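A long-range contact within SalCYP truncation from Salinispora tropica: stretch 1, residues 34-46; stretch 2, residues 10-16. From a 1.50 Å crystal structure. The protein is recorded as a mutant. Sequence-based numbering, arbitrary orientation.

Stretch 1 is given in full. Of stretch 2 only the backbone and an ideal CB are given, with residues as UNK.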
# COMPACT_ATOMS: atom_id res chain seq x y z
N ALA A 34 -16.33 5.57 17.44
CA ALA A 34 -16.69 4.56 16.46
C ALA A 34 -18.12 4.77 15.98
O ALA A 34 -18.92 5.48 16.61
CB ALA A 34 -16.55 3.16 17.04
N PHE A 35 -18.42 4.16 14.83
CA PHE A 35 -19.80 3.95 14.42
C PHE A 35 -19.99 2.49 14.06
O PHE A 35 -19.02 1.76 13.83
CB PHE A 35 -20.24 4.88 13.27
CG PHE A 35 -19.57 4.64 11.94
CD1 PHE A 35 -20.10 3.74 11.03
CD2 PHE A 35 -18.47 5.39 11.56
CE1 PHE A 35 -19.52 3.55 9.79
CE2 PHE A 35 -17.87 5.21 10.32
CZ PHE A 35 -18.41 4.29 9.42
N HIS A 36 -21.24 2.07 14.08
CA HIS A 36 -21.62 0.68 13.85
C HIS A 36 -22.41 0.57 12.56
O HIS A 36 -23.33 1.36 12.31
CB HIS A 36 -22.45 0.12 15.01
CG HIS A 36 -22.72 -1.34 14.89
ND1 HIS A 36 -23.92 -1.85 14.44
CD2 HIS A 36 -21.91 -2.41 15.11
CE1 HIS A 36 -23.85 -3.17 14.43
NE2 HIS A 36 -22.64 -3.53 14.83
N SER A 37 -22.05 -0.41 11.74
CA SER A 37 -22.76 -0.70 10.51
C SER A 37 -23.60 -1.96 10.68
O SER A 37 -23.11 -3.00 11.14
CB SER A 37 -21.81 -0.90 9.35
OG SER A 37 -22.56 -1.21 8.18
N SER A 38 -24.86 -1.87 10.26
CA SER A 38 -25.76 -3.00 10.27
C SER A 38 -25.73 -3.79 8.98
O SER A 38 -26.47 -4.76 8.83
CB SER A 38 -27.19 -2.52 10.54
OG SER A 38 -27.54 -1.49 9.63
N ARG A 39 -24.88 -3.40 8.04
CA ARG A 39 -24.87 -4.03 6.73
C ARG A 39 -24.18 -5.39 6.77
O ARG A 39 -23.14 -5.56 7.42
CB ARG A 39 -24.18 -3.12 5.72
CG ARG A 39 -24.44 -3.49 4.29
CD ARG A 39 -24.13 -2.34 3.37
NE ARG A 39 -24.43 -2.67 1.98
CZ ARG A 39 -23.62 -3.37 1.19
NH1 ARG A 39 -22.46 -3.81 1.64
NH2 ARG A 39 -23.99 -3.62 -0.06
N GLY A 40 -24.77 -6.36 6.07
CA GLY A 40 -24.19 -7.69 6.02
C GLY A 40 -24.28 -8.35 7.38
O GLY A 40 -25.33 -8.33 8.05
N ASP A 41 -23.17 -8.95 7.81
CA ASP A 41 -23.07 -9.53 9.14
C ASP A 41 -22.85 -8.49 10.23
O ASP A 41 -22.77 -8.85 11.41
CB ASP A 41 -21.93 -10.55 9.18
CG ASP A 41 -22.16 -11.73 8.25
OD1 ASP A 41 -23.34 -12.08 8.02
OD2 ASP A 41 -21.17 -12.31 7.77
N SER A 42 -22.74 -7.21 9.85
CA SER A 42 -22.56 -6.09 10.76
C SER A 42 -21.10 -5.98 11.17
O SER A 42 -20.35 -6.96 11.10
CB SER A 42 -23.46 -6.20 11.99
OG SER A 42 -22.84 -6.97 13.01
N PHE A 43 -20.69 -4.77 11.57
CA PHE A 43 -19.30 -4.51 11.95
C PHE A 43 -19.19 -3.13 12.57
O PHE A 43 -20.00 -2.23 12.30
CB PHE A 43 -18.34 -4.64 10.76
CG PHE A 43 -18.68 -3.75 9.58
CD1 PHE A 43 -19.55 -4.18 8.59
CD2 PHE A 43 -18.09 -2.50 9.45
CE1 PHE A 43 -19.84 -3.37 7.50
CE2 PHE A 43 -18.38 -1.68 8.36
CZ PHE A 43 -19.25 -2.13 7.39
N TRP A 44 -18.18 -2.97 13.41
CA TRP A 44 -17.81 -1.67 13.96
C TRP A 44 -16.72 -1.03 13.12
O TRP A 44 -15.86 -1.71 12.54
CB TRP A 44 -17.33 -1.82 15.40
CG TRP A 44 -18.44 -1.99 16.40
CD1 TRP A 44 -18.93 -3.17 16.91
CD2 TRP A 44 -19.22 -0.94 17.02
NE1 TRP A 44 -19.95 -2.91 17.80
CE2 TRP A 44 -20.14 -1.57 17.89
CE3 TRP A 44 -19.21 0.45 16.93
CZ2 TRP A 44 -21.04 -0.84 18.66
CZ3 TRP A 44 -20.12 1.17 17.69
CH2 TRP A 44 -21.02 0.52 18.54
N VAL A 45 -16.75 0.30 13.06
CA VAL A 45 -15.73 1.11 12.40
C VAL A 45 -15.15 2.08 13.42
O VAL A 45 -15.85 3.01 13.86
CB VAL A 45 -16.29 1.86 11.19
CG1 VAL A 45 -15.18 2.65 10.50
CG2 VAL A 45 -16.96 0.91 10.21
N LEU A 46 -13.90 1.87 13.81
CA LEU A 46 -13.23 2.84 14.67
C LEU A 46 -12.91 4.10 13.89
O LEU A 46 -12.63 4.06 12.69
CB LEU A 46 -11.96 2.25 15.27
CG LEU A 46 -12.17 0.99 16.11
CD1 LEU A 46 -10.90 0.67 16.87
CD2 LEU A 46 -13.31 1.08 17.12
N UNK A 10 -27.03 2.46 14.63
CA UNK A 10 -26.37 1.79 13.52
C UNK A 10 -26.71 2.47 12.20
O UNK A 10 -27.72 3.14 12.08
CB UNK A 10 -26.77 0.31 13.47
N UNK A 11 -25.84 2.28 11.22
CA UNK A 11 -26.09 2.79 9.88
C UNK A 11 -25.83 1.68 8.87
O UNK A 11 -25.03 0.77 9.11
CB UNK A 11 -25.22 4.01 9.58
N UNK A 12 -26.53 1.75 7.74
CA UNK A 12 -26.35 0.77 6.67
C UNK A 12 -25.17 1.25 5.83
O UNK A 12 -25.32 1.90 4.81
CB UNK A 12 -27.62 0.61 5.83
N UNK A 13 -23.96 0.92 6.30
CA UNK A 13 -22.72 1.41 5.71
C UNK A 13 -21.97 0.28 5.02
O UNK A 13 -21.71 -0.76 5.63
CB UNK A 13 -21.84 2.06 6.78
N UNK A 14 -21.59 0.52 3.77
CA UNK A 14 -20.84 -0.43 2.96
C UNK A 14 -19.35 -0.12 3.11
O UNK A 14 -18.91 0.99 2.81
CB UNK A 14 -21.27 -0.37 1.49
N UNK A 15 -18.56 -1.10 3.57
CA UNK A 15 -17.16 -0.80 3.83
C UNK A 15 -16.34 -0.61 2.55
O UNK A 15 -15.19 -0.18 2.64
CB UNK A 15 -16.55 -1.92 4.67
N UNK A 16 -16.90 -0.91 1.38
CA UNK A 16 -16.23 -0.57 0.12
C UNK A 16 -16.28 0.91 -0.20
O UNK A 16 -15.88 1.34 -1.29
CB UNK A 16 -16.86 -1.35 -1.03

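Stretch 1 is a hairpin: strands 34-37 and 43-46 pair through their backbones, and a type II' turn from Arg39 to Ser42 joins them. Stretch 2 runs along the first strand and is bridged to it once, where position 11 meets Ser37.

At position 10 the CB leaves sideways, and its ideal place is 3.7 Å from His36 ND1. A short polar side chain suits this spot; serine, threonine or asparagine could all reach the imidazole. The residue is Ser10, whose OG hydrogen-bonds His36 ND1 at 2.8 Å.

Position 11 is held by its backbone: its N donates to His36 O (2.9 Å) and its O accepts from Ser38 N (2.9 Å). These bonds ask nothing of the side chain. The extended phi/psi of -131/152 suits a beta-branched residue, and the ideal CB, 5.3 Å from Phe35 CD1, leaves room for a modest apolar group. Val11 fits, setting CG2 3.8 Å from Phe35 CD1.

The CB of position 12 also points sideways, 4.3 Å from Ser38 OG and 5.1 Å from Arg39 CB. A hydroxyl and a nearby cation favour an acceptor, with glutamate, aspartate or glutamine all plausible. Glu12 bends back with chi2 in p, so that OE1 accepts from Ser38 OG at 3.0 Å.

At position 13 the backbone O takes a hydrogen bond from Ser37 OG (2.7 Å). The ideal CB lies 4.1 Å from Phe35 CE1 and 5.0 Å from Phe43 CZ, an apolar setting that invites a large hydrophobic residue, aromatic or leucine-like. Phe13, with chi1 in t, offers a ring face to the edge of Phe35, planes at 89° and centroids 5.1 Å apart.

Position 14 places its ideal CB 3.6 Å from Arg39 NH1, so an acid is the natural choice, though a neutral polar group could fit. Asp14 forms a salt bridge, OD2 to Arg39 NH1 at 3.6 Å, but the oxygen lies well out of the guanidinium plane and the attraction is one of charge alone. Asp14 OD1 also accepts a hydrogen bond from the backbone N of position 16, at 2.8 Å.

At position 15 the ideal CB is 3.8 Å from Phe43 CZ, favouring an apolar or aromatic group. Phe15 turns its edge toward the face of Phe43 in an offset pair, CD2 3.8 Å from Phe43 CE1. Water 1 links its backbone N to Arg39 NH1.

Position 16 has nothing of stretch 1 near its CB, so this contact sets no preference; it is Phe16.

Stretch 2 (10-16) SVEFDFF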
# COMPACT_ATOMS: atom_id res chain seq x y z
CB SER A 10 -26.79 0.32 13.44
OG SER A 10 -26.30 -0.39 14.55
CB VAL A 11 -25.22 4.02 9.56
CG1 VAL A 11 -25.71 5.22 10.35
CG2 VAL A 11 -23.76 3.74 9.85
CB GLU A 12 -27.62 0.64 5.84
CG GLU A 12 -27.64 -0.55 4.88
CD GLU A 12 -27.84 -1.89 5.59
OE1 GLU A 12 -28.28 -1.89 6.76
OE2 GLU A 12 -27.56 -2.94 4.97
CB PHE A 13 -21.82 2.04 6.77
CG PHE A 13 -20.47 2.48 6.26
CD1 PHE A 13 -20.34 3.61 5.49
CD2 PHE A 13 -19.32 1.76 6.59
CE1 PHE A 13 -19.10 4.01 5.04
CE2 PHE A 13 -18.08 2.18 6.16
CZ PHE A 13 -17.97 3.30 5.36
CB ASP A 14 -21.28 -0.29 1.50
CG ASP A 14 -20.53 -1.22 0.54
OD1 ASP A 14 -19.47 -1.77 0.89
OD2 ASP A 14 -21.03 -1.38 -0.59
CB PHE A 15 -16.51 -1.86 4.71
CG PHE A 15 -16.59 -3.26 4.16
CD1 PHE A 15 -15.87 -3.61 3.04
CD2 PHE A 15 -17.35 -4.22 4.80
CE1 PHE A 15 -15.94 -4.90 2.53
CE2 PHE A 15 -17.41 -5.51 4.30
CZ PHE A 15 -16.71 -5.84 3.16
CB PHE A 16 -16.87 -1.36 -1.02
CG PHE A 16 -16.50 -2.81 -1.03
CD1 PHE A 16 -15.20 -3.20 -1.28
CD2 PHE A 16 -17.46 -3.79 -0.78
CE1 PHE A 16 -14.85 -4.54 -1.29
CE2 PHE A 16 -17.11 -5.13 -0.79
CZ PHE A 16 -15.81 -5.51 -1.04
O HOH W 1 -20.35 -3.81 3.64
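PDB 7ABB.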